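Local structure of succinate dehydrogenase (Membrane anchor subunit) (Mycolicibacterium smegmatis, 7D6V) at residues W200-S205 and L242-T247; T193-L198 and G249-T254. The protein forms the membrane anchor subunit of a mycobacterial succinate dehydrogenase, carries a membrane-embedded Rieske-type iron-sulfur cluster, binds ubiquinone-1 and probably passes electrons to quinone. All coordinates share one frame; numbering follows the deposited sequence.

Contact 1: residues W200-S205 and L242-T247; sequences WVYTLS and LFAWIT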
# COMPACT_ATOMS: atom_id res chain seq x y z
N TRP C 200 8.37 -32.27 -21.45
CA TRP C 200 7.22 -31.55 -21.98
C TRP C 200 6.72 -30.51 -20.99
O TRP C 200 6.35 -29.39 -21.38
CB TRP C 200 6.11 -32.52 -22.34
CG TRP C 200 6.16 -33.02 -23.74
CD1 TRP C 200 6.24 -34.32 -24.14
CD2 TRP C 200 6.11 -32.24 -24.94
NE1 TRP C 200 6.26 -34.40 -25.50
CE2 TRP C 200 6.18 -33.13 -26.02
CE3 TRP C 200 6.02 -30.87 -25.19
CZ2 TRP C 200 6.16 -32.70 -27.34
CZ3 TRP C 200 6.00 -30.45 -26.51
CH2 TRP C 200 6.07 -31.36 -27.56
N VAL C 201 6.67 -30.86 -19.70
CA VAL C 201 6.23 -29.91 -18.69
C VAL C 201 7.15 -28.69 -18.66
O VAL C 201 6.69 -27.54 -18.62
CB VAL C 201 6.15 -30.59 -17.31
CG1 VAL C 201 5.83 -29.57 -16.23
CG2 VAL C 201 5.10 -31.68 -17.33
N TYR C 202 8.46 -28.93 -18.68
CA TYR C 202 9.41 -27.83 -18.66
C TYR C 202 9.29 -26.96 -19.91
O TYR C 202 9.35 -25.73 -19.83
CB TYR C 202 10.84 -28.37 -18.53
CG TYR C 202 11.90 -27.32 -18.75
CD1 TYR C 202 12.04 -26.26 -17.87
CD2 TYR C 202 12.75 -27.39 -19.84
CE1 TYR C 202 13.01 -25.30 -18.06
CE2 TYR C 202 13.72 -26.43 -20.04
CZ TYR C 202 13.85 -25.39 -19.15
OH TYR C 202 14.81 -24.44 -19.36
N THR C 203 9.12 -27.58 -21.07
CA THR C 203 8.98 -26.82 -22.31
C THR C 203 7.70 -26.00 -22.32
O THR C 203 7.68 -24.87 -22.83
CB THR C 203 9.02 -27.77 -23.51
OG1 THR C 203 10.16 -28.63 -23.39
CG2 THR C 203 9.13 -27.00 -24.81
N LEU C 204 6.61 -26.54 -21.77
CA LEU C 204 5.34 -25.83 -21.78
C LEU C 204 5.21 -24.82 -20.65
O LEU C 204 4.28 -24.01 -20.69
CB LEU C 204 4.18 -26.82 -21.72
CG LEU C 204 4.02 -27.73 -22.94
CD1 LEU C 204 2.75 -28.55 -22.82
CD2 LEU C 204 4.03 -26.92 -24.22
N SER C 205 6.10 -24.84 -19.66
CA SER C 205 6.12 -23.81 -18.64
C SER C 205 7.01 -22.63 -19.02
O SER C 205 7.26 -21.76 -18.18
CB SER C 205 6.55 -24.40 -17.30
OG SER C 205 7.91 -24.76 -17.31
N LEU C 242 11.72 -24.99 -10.71
CA LEU C 242 11.85 -26.36 -10.25
C LEU C 242 11.98 -27.33 -11.42
O LEU C 242 12.77 -28.28 -11.37
CB LEU C 242 10.65 -26.72 -9.38
CG LEU C 242 10.67 -28.07 -8.67
CD1 LEU C 242 11.55 -28.02 -7.44
CD2 LEU C 242 9.26 -28.49 -8.31
N PHE C 243 11.21 -27.11 -12.49
CA PHE C 243 11.18 -28.05 -13.60
C PHE C 243 12.51 -28.07 -14.35
O PHE C 243 12.89 -29.12 -14.87
CB PHE C 243 10.03 -27.72 -14.54
CG PHE C 243 8.68 -27.84 -13.90
CD1 PHE C 243 8.40 -28.86 -13.01
CD2 PHE C 243 7.68 -26.93 -14.19
CE1 PHE C 243 7.16 -28.97 -12.42
CE2 PHE C 243 6.43 -27.03 -13.60
CZ PHE C 243 6.18 -28.05 -12.71
N ALA C 244 13.23 -26.95 -14.40
CA ALA C 244 14.53 -26.95 -15.05
C ALA C 244 15.50 -27.90 -14.36
O ALA C 244 16.12 -28.76 -15.01
CB ALA C 244 15.09 -25.52 -15.06
N TRP C 245 15.63 -27.78 -13.04
CA TRP C 245 16.52 -28.66 -12.29
C TRP C 245 16.04 -30.10 -12.34
O TRP C 245 16.85 -31.03 -12.45
CB TRP C 245 16.64 -28.17 -10.85
CG TRP C 245 17.40 -26.89 -10.71
CD1 TRP C 245 16.89 -25.68 -10.37
CD2 TRP C 245 18.80 -26.70 -10.92
NE1 TRP C 245 17.89 -24.74 -10.35
CE2 TRP C 245 19.08 -25.34 -10.68
CE3 TRP C 245 19.85 -27.55 -11.28
CZ2 TRP C 245 20.36 -24.81 -10.79
CZ3 TRP C 245 21.12 -27.02 -11.39
CH2 TRP C 245 21.36 -25.66 -11.14
N ILE C 246 14.73 -30.31 -12.26
CA ILE C 246 14.19 -31.66 -12.29
C ILE C 246 14.50 -32.33 -13.63
O ILE C 246 14.87 -33.50 -13.67
CB ILE C 246 12.68 -31.65 -11.99
CG1 ILE C 246 12.44 -31.39 -10.51
CG2 ILE C 246 12.04 -32.96 -12.41
CD1 ILE C 246 10.98 -31.39 -10.12
N THR C 247 14.35 -31.59 -14.73
CA THR C 247 14.61 -32.18 -16.03
C THR C 247 16.10 -32.42 -16.24
O THR C 247 16.49 -33.40 -16.89
CB THR C 247 14.04 -31.31 -17.15
OG1 THR C 247 14.57 -29.98 -17.05
CG2 THR C 247 12.53 -31.28 -17.07

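Contact 2: residues T193-L198 and G249-T254; sequences TGNVIL and GTLVLT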
# COMPACT_ATOMS: atom_id res chain seq x y z
N THR C 193 9.74 -42.59 -20.41
CA THR C 193 8.45 -41.92 -20.48
C THR C 193 8.35 -40.82 -19.43
O THR C 193 7.83 -39.73 -19.72
CB THR C 193 7.33 -42.94 -20.31
OG1 THR C 193 7.42 -43.92 -21.35
CG2 THR C 193 5.97 -42.27 -20.39
N GLY C 194 8.83 -41.08 -18.22
CA GLY C 194 8.84 -40.03 -17.21
C GLY C 194 9.70 -38.85 -17.63
O GLY C 194 9.31 -37.70 -17.45
N ASN C 195 10.87 -39.13 -18.21
CA ASN C 195 11.74 -38.06 -18.67
C ASN C 195 11.07 -37.24 -19.77
O ASN C 195 11.14 -36.01 -19.76
CB ASN C 195 13.06 -38.64 -19.16
CG ASN C 195 14.04 -37.57 -19.59
OD1 ASN C 195 14.39 -36.68 -18.82
ND2 ASN C 195 14.50 -37.65 -20.84
N VAL C 196 10.40 -37.91 -20.71
CA VAL C 196 9.73 -37.21 -21.80
C VAL C 196 8.60 -36.34 -21.26
O VAL C 196 8.43 -35.18 -21.68
CB VAL C 196 9.23 -38.21 -22.85
CG1 VAL C 196 8.20 -37.57 -23.76
CG2 VAL C 196 10.40 -38.73 -23.66
N ILE C 197 7.81 -36.87 -20.32
CA ILE C 197 6.72 -36.10 -19.74
C ILE C 197 7.25 -34.87 -19.02
O ILE C 197 6.72 -33.76 -19.17
CB ILE C 197 5.88 -36.99 -18.80
CG1 ILE C 197 5.10 -38.02 -19.60
CG2 ILE C 197 4.94 -36.15 -17.96
CD1 ILE C 197 4.46 -39.09 -18.75
N LEU C 198 8.32 -35.03 -18.23
CA LEU C 198 8.86 -33.90 -17.49
C LEU C 198 9.49 -32.87 -18.43
O LEU C 198 9.41 -31.66 -18.18
CB LEU C 198 9.87 -34.39 -16.46
CG LEU C 198 9.22 -35.02 -15.23
CD1 LEU C 198 10.25 -35.69 -14.35
CD2 LEU C 198 8.44 -33.98 -14.46
N GLY C 249 18.14 -33.34 -13.83
CA GLY C 249 18.35 -34.58 -13.10
C GLY C 249 17.83 -35.79 -13.85
O GLY C 249 18.52 -36.81 -13.96
N THR C 250 16.61 -35.70 -14.38
CA THR C 250 16.02 -36.85 -15.05
C THR C 250 16.74 -37.18 -16.35
O THR C 250 16.85 -38.36 -16.71
CB THR C 250 14.54 -36.62 -15.31
OG1 THR C 250 14.36 -35.45 -16.11
CG2 THR C 250 13.79 -36.47 -14.01
N LEU C 251 17.26 -36.18 -17.06
CA LEU C 251 18.11 -36.45 -18.21
C LEU C 251 19.35 -37.22 -17.80
O LEU C 251 19.74 -38.20 -18.45
CB LEU C 251 18.50 -35.14 -18.90
CG LEU C 251 17.54 -34.55 -19.92
CD1 LEU C 251 17.83 -33.08 -20.13
CD2 LEU C 251 17.63 -35.31 -21.23
N VAL C 252 19.99 -36.79 -16.71
CA VAL C 252 21.21 -37.47 -16.27
C VAL C 252 20.91 -38.92 -15.90
O VAL C 252 21.65 -39.83 -16.29
CB VAL C 252 21.86 -36.71 -15.11
CG1 VAL C 252 22.99 -37.52 -14.51
CG2 VAL C 252 22.38 -35.37 -15.59
N LEU C 253 19.83 -39.16 -15.15
CA LEU C 253 19.51 -40.53 -14.76
C LEU C 253 19.08 -41.38 -15.95
O LEU C 253 19.40 -42.57 -16.00
CB LEU C 253 18.45 -40.57 -13.66
CG LEU C 253 18.87 -40.29 -12.21
CD1 LEU C 253 19.22 -38.86 -11.91
CD2 LEU C 253 17.78 -40.78 -11.27
N THR C 254 18.35 -40.81 -16.91
CA THR C 254 17.97 -41.58 -18.09
C THR C 254 19.21 -42.02 -18.87
O THR C 254 19.34 -43.20 -19.23
CB THR C 254 17.04 -40.74 -18.96
OG1 THR C 254 16.05 -40.13 -18.14
CG2 THR C 254 16.34 -41.62 -19.99

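Contact 1: residues W200-S205 and L242-T247
Val201 lays one methyl on the face of the Phe243 ring: CG1 stands 3.7 Å from the ring centroid and 11° off the ring normal, which makes this a CH-pi contact over the ring centre. The methyl gets there because CG1 is anti to the backbone N (chi1 174°). At the edge of the same ring, near its plane, lies the Ser205 hydroxyl, with OG 3.8 Å from Phe243 CD2.

Tyr202 reaches farther across, toward the backbone of the other helix. Its CB packs on Thr247 CG2 at 3.7 Å, the two side chains crossing at about a right angle, while Tyr202 CE1 meets Ala244 CB, also at 3.7 Å. The Thr247 OG1 atom sits over one face of the tyrosine ring, displaced toward the rim. The CA atoms of Tyr202 and Phe243 are 5.4 Å apart, and the axes of the two helical segments run antiparallel at 146° with a closest approach of 9.1 Å.

In the next shell, the hydroxyl of Ser205, just past the end of helix 188-204, donates to the carbonyl of Tyr202 (OG to O 3.1 Å), coming from above the carbonyl plane, and also pairs with His240 ND1. Thr247 OG1 lies within bonding range of the Phe243 and Ala244 carbonyls and is hydrogen-bonded to Arg111. The His240 ring meets the Tyr202 ring nearly parallel, and both residues belong to the pocket of the iron-sulfur cluster, which Tyr202 touches.

Across this interface the pairing is apolar and aromatic, while the buried hydroxyls of Ser205 and Thr247 find partners in their own segments and in His240 and Arg111. The chemistry implies a tyrosine ring positioned by packing beside the cluster, and a second-shell serine whose hydrogen bond probably helps to orient His240.

Contact 2: residues T193-L198 and G249-T254
Helices 188-204 and 240-264 of the membrane anchor subunit run side by side as an antiparallel pair, and this contact joins them through Asn195 and Thr250. The evidence for the pairing is an angle of 155° between the axes of the two segments, a closest approach of 9.6 Å, and CA atoms of Asn195 and Thr250 5.7 Å apart.

A single polar pair bridges the two segments, Thr250 OG1 with Asn195 OD1 at 3.0 Å. The threonine hydroxyl is also hydrogen-bonded to the carbonyls of Ile246 and Thr247, four and three residues earlier in its own helix, so its one proton has competing acceptors and the share given to the asparagine is not settled. Asn195 extends across the gap because its CG is anti to the backbone N (chi1 -177°). The other branch of its amide turns to carbon: ND2 lies 3.9 Å from Leu251 CD2, the two side chains crossing at about a right angle.

Thr254 approaches the same asparagine nearer its root. Its OG1 is 3.5 Å from Asn195 CB and 3.6 Å from Asn195 CG, a packing contact. Toward the C-terminal end of 193-198, Leu198 CD1 meets Thr250 CG2 at 3.6 Å. Thr250 therefore divides its work: its hydroxyl faces the asparagine carbonyl oxygen and its methyl the leucine.

Outside the two segments, Pro69 of a loop touches Asn195, Leu251 and Thr254. Threonine hydroxyls in membrane helices commonly bond to a backbone carbonyl three or four residues earlier, as that of Thr250 can, and a buried asparagine can link neighbouring helices through its amide. Here both features occur in one antiparallel pair of transmembrane helices within the anchor's helical bundle.

In the fold
Both contacts join helix 188-204 to helix 240-264, and along the chain contact 1 is nested inside the loop closed by contact 2. Their centres lie about 10 Å apart, and they pack directly on each other: Ile246 CG2 is 3.8 Å from Leu198 CD1. Contact 1 is the more buried, with four of its six touching residues buried against two of five in contact 2, and it buries the larger area between segments, 260 against 213 Å². The chemistry shifts along the interface. At 200-205 with 242-247, beside the iron-sulfur cluster, aromatic and methyl packing dominates; farther away, 193-198 and 249-254 share an amide-hydroxyl pair.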